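Local coordinates for mandelate racemase/muconate lactonizing protein (Thermobispora bispora, PDB 3VC5) that probably dehydrates D-glucarate to 5-dehydro-4-deoxy-D-glucarate as a magnesium-dependent member of the enolase superfamily, at residues A[77-82]-A[103-108]; A[184-189]-A[193-198]; A[320-325]-A[351-356]. All blocks are in the same frame, centred on the assembly; numbering follows the deposited sequence.

Followed from the N terminus, the three contacts come in series: each loop closes before the next opens, so none nests or crosses. Contact 1 closes first, pairing helix 74-85 with the end of helix 95-106 in the N-terminal domain. Contact 2 is the shortest closure, with three residues between its segments; it folds the loop after strand 161-169 onto the start of helix 189-203 in the barrel domain. Contact 3 joins helices 318-330 and 344-355 around strand 334-337, late in the barrel. Contacts 1 and 2 have centres 42 Å apart, on opposite sides of the chain's centre; contacts 1 and 3, in different domains, approach to about 10 Å between nearest atoms.

Contact 1 of 3, residues A[77-82]-A[103-108]; sequences LEQVRA and ADVVGA
A82 and V105 make the apolar part of a helix-helix contact in the N-terminal capping domain of the enolase superfamily, where a three-stranded antiparallel sheet is followed by a group of helices. Helix 74-85 here meets the last turn of helix 95-106, and the CA atoms of Q79 and V106 lie 6.5 Å apart, those of A82 and V105 6.8 Å.

The hydrophobic touch is a meeting of methyl groups: CB of A82 points toward the other helix and stands 3.6 Å from CG1 of V105. That branch of V105 is anti to its own backbone nitrogen (chi1 172°), which carries it across the gap, and it also reaches 3.8 Å from the carbonyl carbon C of A82. V105 therefore packs on backbone as well as on the alanine methyl. Beyond the pair, V105 also touches R86, in the loop after the first helix.

The polar side chain is Q79, whose contact is one of packing, for no hydrogen bond links the two segments. Its CB does not aim at the partner helix; a bend at chi2 (-54°) turns the amide end closer. Q79 also touches V130 of helix 123-146, N109 and V111, while V106 packs on T126 and V127 of that same long helix, so side chains of both helices touch helix 123-146.

Helix 95-106 ends here. G107 is the first residue beyond its helical stretch, with a positive phi of 59°, yet its N still bonds to O of A103 at 2.9 Å. Beside this turn, NE2 of Q79 lies 3.6 Å from CA of V106 and 4.1 Å from its CG2.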
# COMPACT_ATOMS: atom_id res chain seq x y z
N LEU A 77 16.41 10.54 19.59
CA LEU A 77 15.69 10.70 20.84
C LEU A 77 15.13 12.12 20.99
O LEU A 77 13.97 12.33 21.40
CB LEU A 77 16.62 10.37 22.02
CG LEU A 77 16.11 10.66 23.43
CD1 LEU A 77 14.83 9.86 23.75
CD2 LEU A 77 17.25 10.32 24.44
N GLU A 78 15.94 13.13 20.66
CA GLU A 78 15.50 14.53 20.77
C GLU A 78 14.30 14.84 19.86
O GLU A 78 13.36 15.55 20.26
CB GLU A 78 16.65 15.51 20.48
CG GLU A 78 17.72 15.49 21.55
CD GLU A 78 18.96 16.29 21.16
OE1 GLU A 78 19.06 16.70 19.96
OE2 GLU A 78 19.82 16.51 22.04
N GLN A 79 14.32 14.29 18.66
CA GLN A 79 13.20 14.46 17.73
C GLN A 79 11.96 13.73 18.20
O GLN A 79 10.85 14.27 18.07
CB GLN A 79 13.57 14.02 16.30
CG GLN A 79 14.64 14.89 15.64
CD GLN A 79 14.35 16.40 15.63
OE1 GLN A 79 15.24 17.22 15.93
NE2 GLN A 79 13.12 16.78 15.26
N VAL A 80 12.13 12.54 18.77
CA VAL A 80 10.99 11.77 19.25
C VAL A 80 10.35 12.53 20.43
O VAL A 80 9.12 12.63 20.50
CB VAL A 80 11.41 10.35 19.64
CG1 VAL A 80 10.26 9.58 20.32
CG2 VAL A 80 11.88 9.56 18.40
N ARG A 81 11.17 13.08 21.33
CA ARG A 81 10.61 13.87 22.43
C ARG A 81 9.86 15.09 21.91
O ARG A 81 8.75 15.40 22.35
CB ARG A 81 11.71 14.33 23.38
CG ARG A 81 12.28 13.20 24.25
CD ARG A 81 13.26 13.81 25.26
NE ARG A 81 13.68 12.87 26.28
CZ ARG A 81 14.94 12.63 26.59
NH1 ARG A 81 15.94 13.27 25.98
NH2 ARG A 81 15.20 11.73 27.54
N ALA A 82 10.46 15.81 20.97
CA ALA A 82 9.82 17.01 20.43
C ALA A 82 8.48 16.67 19.75
O ALA A 82 7.46 17.36 19.95
CB ALA A 82 10.75 17.69 19.45
N ALA A 103 6.22 15.48 10.65
CA ALA A 103 6.97 16.19 9.58
C ALA A 103 7.19 17.66 9.92
O ALA A 103 8.28 18.20 9.71
CB ALA A 103 6.27 16.06 8.24
N ASP A 104 6.17 18.31 10.49
CA ASP A 104 6.33 19.70 10.95
C ASP A 104 7.41 19.83 12.03
O ASP A 104 8.20 20.78 12.05
CB ASP A 104 5.00 20.24 11.49
CG ASP A 104 3.97 20.47 10.43
OD1 ASP A 104 4.31 20.58 9.22
OD2 ASP A 104 2.78 20.60 10.82
N VAL A 105 7.43 18.89 12.96
CA VAL A 105 8.37 18.99 14.06
C VAL A 105 9.79 18.76 13.57
O VAL A 105 10.71 19.49 13.93
CB VAL A 105 8.02 18.01 15.21
CG1 VAL A 105 9.13 17.99 16.26
CG2 VAL A 105 6.70 18.40 15.86
N VAL A 106 9.97 17.74 12.74
CA VAL A 106 11.28 17.39 12.22
C VAL A 106 11.79 18.54 11.38
O VAL A 106 12.97 18.86 11.41
CB VAL A 106 11.21 16.10 11.37
CG1 VAL A 106 12.46 15.90 10.51
CG2 VAL A 106 10.98 14.89 12.28
N GLY A 107 10.87 19.17 10.64
CA GLY A 107 11.19 20.41 9.95
C GLY A 107 12.34 20.11 9.02
O GLY A 107 12.25 19.21 8.18
N ALA A 108 13.43 20.86 9.20
CA ALA A 108 14.59 20.78 8.34
C ALA A 108 15.65 19.78 8.80
O ALA A 108 16.68 19.53 8.13
CB ALA A 108 15.20 22.16 8.21

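Contact 2 of 3, residues A[184-189]-A[193-198]; sequences GPALDP and VAQARL
The N-terminal end of helix 189-203, with the loop that leads into it from strand 161-169, forms this local contact in the barrel domain. The first turn is set by a helical i to i+4 hydrogen bond from N of V193 to O of P189, 2.9 Å long and nearly straight, with an N-H...O angle of 168°. The same carbonyl oxygen is approached by the valine side chain: CG2 of V193 lies 3.3 Å from O of P189. This branch sits beside the backbone nitrogen, because CG1 takes the position anti to it (chi1 171°), and so one methyl shares the donor's neighbourhood. The V193 side chain also packs on A226 and A230 of helix 217-230.

D188 occupies the N-cap position, and its OD1 accepts a hydrogen bond from N of G191, supplying a partner to a first-turn NH. P189 follows directly, in the first turn, where a proline ring without an NH costs no helical bond.

Farther back along the loop, A186 turns its CB toward the helix and touches the end of the Q195 side chain. Q195 reaches it as an extended chain, with CG anti to the backbone N (chi1 -173°), and also packs on K171, L168 and W370. A backbone hydrogen bond between A186 and K171 holds the loop beside the end of strand 161-169. The Q195 side chain lies about 8 Å from that of K211, the predicted proton acceptor. The loop from strand 161-169 into the N-capped helix 189-203 is thus a beta-to-alpha connection of the modified TIM barrel of the enolase superfamily.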
# COMPACT_ATOMS: atom_id res chain seq x y z
N GLY A 184 30.37 -17.49 23.76
CA GLY A 184 31.70 -17.88 23.30
C GLY A 184 32.13 -16.99 22.14
O GLY A 184 31.30 -16.30 21.51
N PRO A 185 33.44 -17.01 21.85
CA PRO A 185 33.96 -16.33 20.67
C PRO A 185 33.54 -17.09 19.41
O PRO A 185 33.23 -18.30 19.49
CB PRO A 185 35.48 -16.43 20.86
CG PRO A 185 35.65 -17.73 21.62
CD PRO A 185 34.47 -17.78 22.56
N ALA A 186 33.55 -16.41 18.26
CA ALA A 186 33.39 -17.08 16.96
C ALA A 186 34.22 -16.29 15.96
O ALA A 186 33.87 -15.17 15.57
CB ALA A 186 31.92 -17.11 16.53
N LEU A 187 35.35 -16.86 15.55
CA LEU A 187 36.29 -16.12 14.70
C LEU A 187 36.74 -16.93 13.48
O LEU A 187 37.64 -16.51 12.74
CB LEU A 187 37.49 -15.67 15.54
CG LEU A 187 37.20 -14.76 16.74
CD1 LEU A 187 38.41 -14.64 17.67
CD2 LEU A 187 36.77 -13.39 16.24
N ASP A 188 36.09 -18.07 13.26
CA ASP A 188 36.44 -18.99 12.17
C ASP A 188 35.26 -19.92 11.91
O ASP A 188 34.25 -19.84 12.63
CB ASP A 188 37.72 -19.77 12.52
CG ASP A 188 37.61 -20.55 13.82
OD1 ASP A 188 36.51 -20.85 14.33
OD2 ASP A 188 38.68 -20.90 14.35
N PRO A 189 35.34 -20.74 10.86
CA PRO A 189 34.19 -21.57 10.50
C PRO A 189 33.71 -22.47 11.64
O PRO A 189 32.49 -22.58 11.84
CB PRO A 189 34.73 -22.40 9.32
CG PRO A 189 35.70 -21.48 8.66
CD PRO A 189 36.39 -20.80 9.82
N VAL A 193 29.96 -22.32 13.17
CA VAL A 193 29.12 -23.50 13.22
C VAL A 193 28.70 -23.78 14.67
O VAL A 193 27.55 -24.14 14.91
CB VAL A 193 29.80 -24.74 12.57
CG1 VAL A 193 28.99 -26.00 12.84
CG2 VAL A 193 29.95 -24.54 11.08
N ALA A 194 29.61 -23.63 15.63
CA ALA A 194 29.24 -23.91 17.03
C ALA A 194 28.16 -22.93 17.50
O ALA A 194 27.21 -23.31 18.20
CB ALA A 194 30.45 -23.85 17.94
N GLN A 195 28.32 -21.66 17.10
CA GLN A 195 27.35 -20.63 17.46
C GLN A 195 25.97 -20.96 16.86
O GLN A 195 24.93 -20.81 17.53
CB GLN A 195 27.83 -19.26 16.96
CG GLN A 195 26.98 -18.07 17.41
CD GLN A 195 27.48 -16.81 16.74
OE1 GLN A 195 28.56 -16.29 17.07
NE2 GLN A 195 26.75 -16.36 15.75
N ALA A 196 25.96 -21.38 15.60
CA ALA A 196 24.74 -21.85 14.95
C ALA A 196 24.06 -22.99 15.74
O ALA A 196 22.84 -22.98 15.93
CB ALA A 196 25.05 -22.32 13.53
N ARG A 197 24.84 -23.99 16.16
CA ARG A 197 24.28 -25.11 16.93
C ARG A 197 23.62 -24.60 18.20
O ARG A 197 22.54 -25.06 18.59
CB ARG A 197 25.37 -26.12 17.30
CG ARG A 197 25.89 -26.92 16.12
CD ARG A 197 26.69 -28.12 16.60
NE ARG A 197 27.57 -28.60 15.53
CZ ARG A 197 27.14 -29.30 14.48
NH1 ARG A 197 25.85 -29.61 14.37
NH2 ARG A 197 28.01 -29.69 13.55
N LEU A 198 24.28 -23.64 18.85
CA LEU A 198 23.77 -23.06 20.08
C LEU A 198 22.43 -22.34 19.82
O LEU A 198 21.42 -22.66 20.46
CB LEU A 198 24.82 -22.12 20.67
CG LEU A 198 24.65 -21.50 22.06
CD1 LEU A 198 25.92 -20.80 22.52
CD2 LEU A 198 23.49 -20.54 22.08

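Contact 3 of 3, residues A[320-325]-A[351-356]; sequences RSAHIA and THLAAA
The helices carrying S321 and L353 come closest at A322 and L353, with 7.3 Å between their CA atoms and no hydrogen bond between the segments. L353 does the reaching. Its CG is anti to the backbone N (chi1 170°), and both branch ends arrive at the other helix: CD2 lies 3.8 Å from CB of S321, while CD1 is 4.1 Å from that same CB. The leucine fork thus closes on the serine methylene. CD1 also rests against the next residue, 4.1 Å from N of A322 and 4.4 Å from its CB.

Helices 318-330 and 344-355 come before and after strand 334-337, as neighbouring outer helices of the modified TIM barrel of the enolase superfamily; L353 also packs on M337 of that strand, so it joins both helices to the sheet.

The hydroxyl of S321 is turned back along its own chain rather than to the leucine. With chi1 at -66°, OG lies beside the backbone N and bonds to O of G317, just ahead of helix 318-330, which satisfies a buried polar group; S321 further touches H312 and W315. On the dimer side A322 packs on H323 of the second subunit, and the two H323 rings stack across the interface. At the end of helix 344-355, O of L353 accepts a hydrogen bond from OG1 of T357.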
# COMPACT_ATOMS: atom_id res chain seq x y z
N ARG A 320 2.70 1.76 6.31
CA ARG A 320 3.56 2.17 5.18
C ARG A 320 4.41 0.98 4.70
O ARG A 320 4.59 0.78 3.49
CB ARG A 320 4.45 3.36 5.54
CG ARG A 320 3.73 4.71 5.56
CD ARG A 320 4.61 5.90 5.91
NE ARG A 320 5.86 6.07 5.14
CZ ARG A 320 6.03 6.95 4.15
NH1 ARG A 320 5.00 7.71 3.78
NH2 ARG A 320 7.21 7.06 3.53
N SER A 321 4.88 0.17 5.64
CA SER A 321 5.67 -1.02 5.27
C SER A 321 4.82 -1.97 4.44
O SER A 321 5.30 -2.55 3.46
CB SER A 321 6.24 -1.72 6.50
OG SER A 321 7.19 -0.90 7.16
N ALA A 322 3.56 -2.19 4.88
CA ALA A 322 2.65 -3.04 4.09
C ALA A 322 2.45 -2.50 2.67
O ALA A 322 2.41 -3.28 1.71
CB ALA A 322 1.28 -3.21 4.82
N HIS A 323 2.31 -1.18 2.53
CA HIS A 323 2.16 -0.56 1.18
C HIS A 323 3.39 -0.85 0.34
O HIS A 323 3.29 -1.17 -0.86
CB HIS A 323 1.95 0.94 1.29
CG HIS A 323 0.56 1.32 1.71
ND1 HIS A 323 -0.13 2.35 1.12
CD2 HIS A 323 -0.25 0.81 2.67
CE1 HIS A 323 -1.32 2.47 1.69
NE2 HIS A 323 -1.42 1.54 2.63
N ILE A 324 4.57 -0.67 0.93
CA ILE A 324 5.82 -0.99 0.22
C ILE A 324 5.93 -2.45 -0.17
O ILE A 324 6.44 -2.78 -1.25
CB ILE A 324 7.06 -0.45 0.97
CG1 ILE A 324 6.95 1.07 1.13
CG2 ILE A 324 8.37 -0.89 0.28
CD1 ILE A 324 6.87 1.86 -0.17
N ALA A 325 5.46 -3.36 0.69
CA ALA A 325 5.46 -4.76 0.33
C ALA A 325 4.62 -4.98 -0.94
O ALA A 325 5.03 -5.74 -1.84
CB ALA A 325 4.91 -5.64 1.50
N THR A 351 6.35 -9.00 14.11
CA THR A 351 5.61 -10.24 13.95
C THR A 351 4.20 -10.01 13.39
O THR A 351 3.77 -10.72 12.49
CB THR A 351 5.60 -11.01 15.29
OG1 THR A 351 6.96 -11.31 15.65
CG2 THR A 351 4.77 -12.31 15.19
N HIS A 352 3.49 -9.01 13.91
CA HIS A 352 2.17 -8.70 13.35
C HIS A 352 2.30 -8.26 11.90
O HIS A 352 1.48 -8.66 11.05
CB HIS A 352 1.44 -7.60 14.17
CG HIS A 352 0.89 -8.09 15.47
ND1 HIS A 352 -0.37 -8.64 15.57
CD2 HIS A 352 1.42 -8.09 16.72
CE1 HIS A 352 -0.59 -8.98 16.84
NE2 HIS A 352 0.48 -8.66 17.55
N LEU A 353 3.30 -7.43 11.61
CA LEU A 353 3.48 -6.96 10.23
C LEU A 353 3.75 -8.16 9.30
O LEU A 353 3.08 -8.35 8.26
CB LEU A 353 4.64 -5.96 10.15
CG LEU A 353 5.10 -5.56 8.73
CD1 LEU A 353 3.97 -4.86 7.93
CD2 LEU A 353 6.33 -4.67 8.84
N ALA A 354 4.73 -8.98 9.66
CA ALA A 354 5.05 -10.14 8.79
C ALA A 354 3.87 -11.12 8.69
O ALA A 354 3.63 -11.69 7.61
CB ALA A 354 6.30 -10.86 9.28
N ALA A 355 3.17 -11.37 9.80
CA ALA A 355 2.07 -12.34 9.77
C ALA A 355 0.94 -11.93 8.82
O ALA A 355 0.26 -12.79 8.25
CB ALA A 355 1.50 -12.57 11.21
N ALA A 356 0.73 -10.63 8.70
CA ALA A 356 -0.44 -10.09 7.99
C ALA A 356 -0.07 -9.56 6.62
O ALA A 356 -0.91 -8.92 5.98
CB ALA A 356 -1.12 -8.95 8.82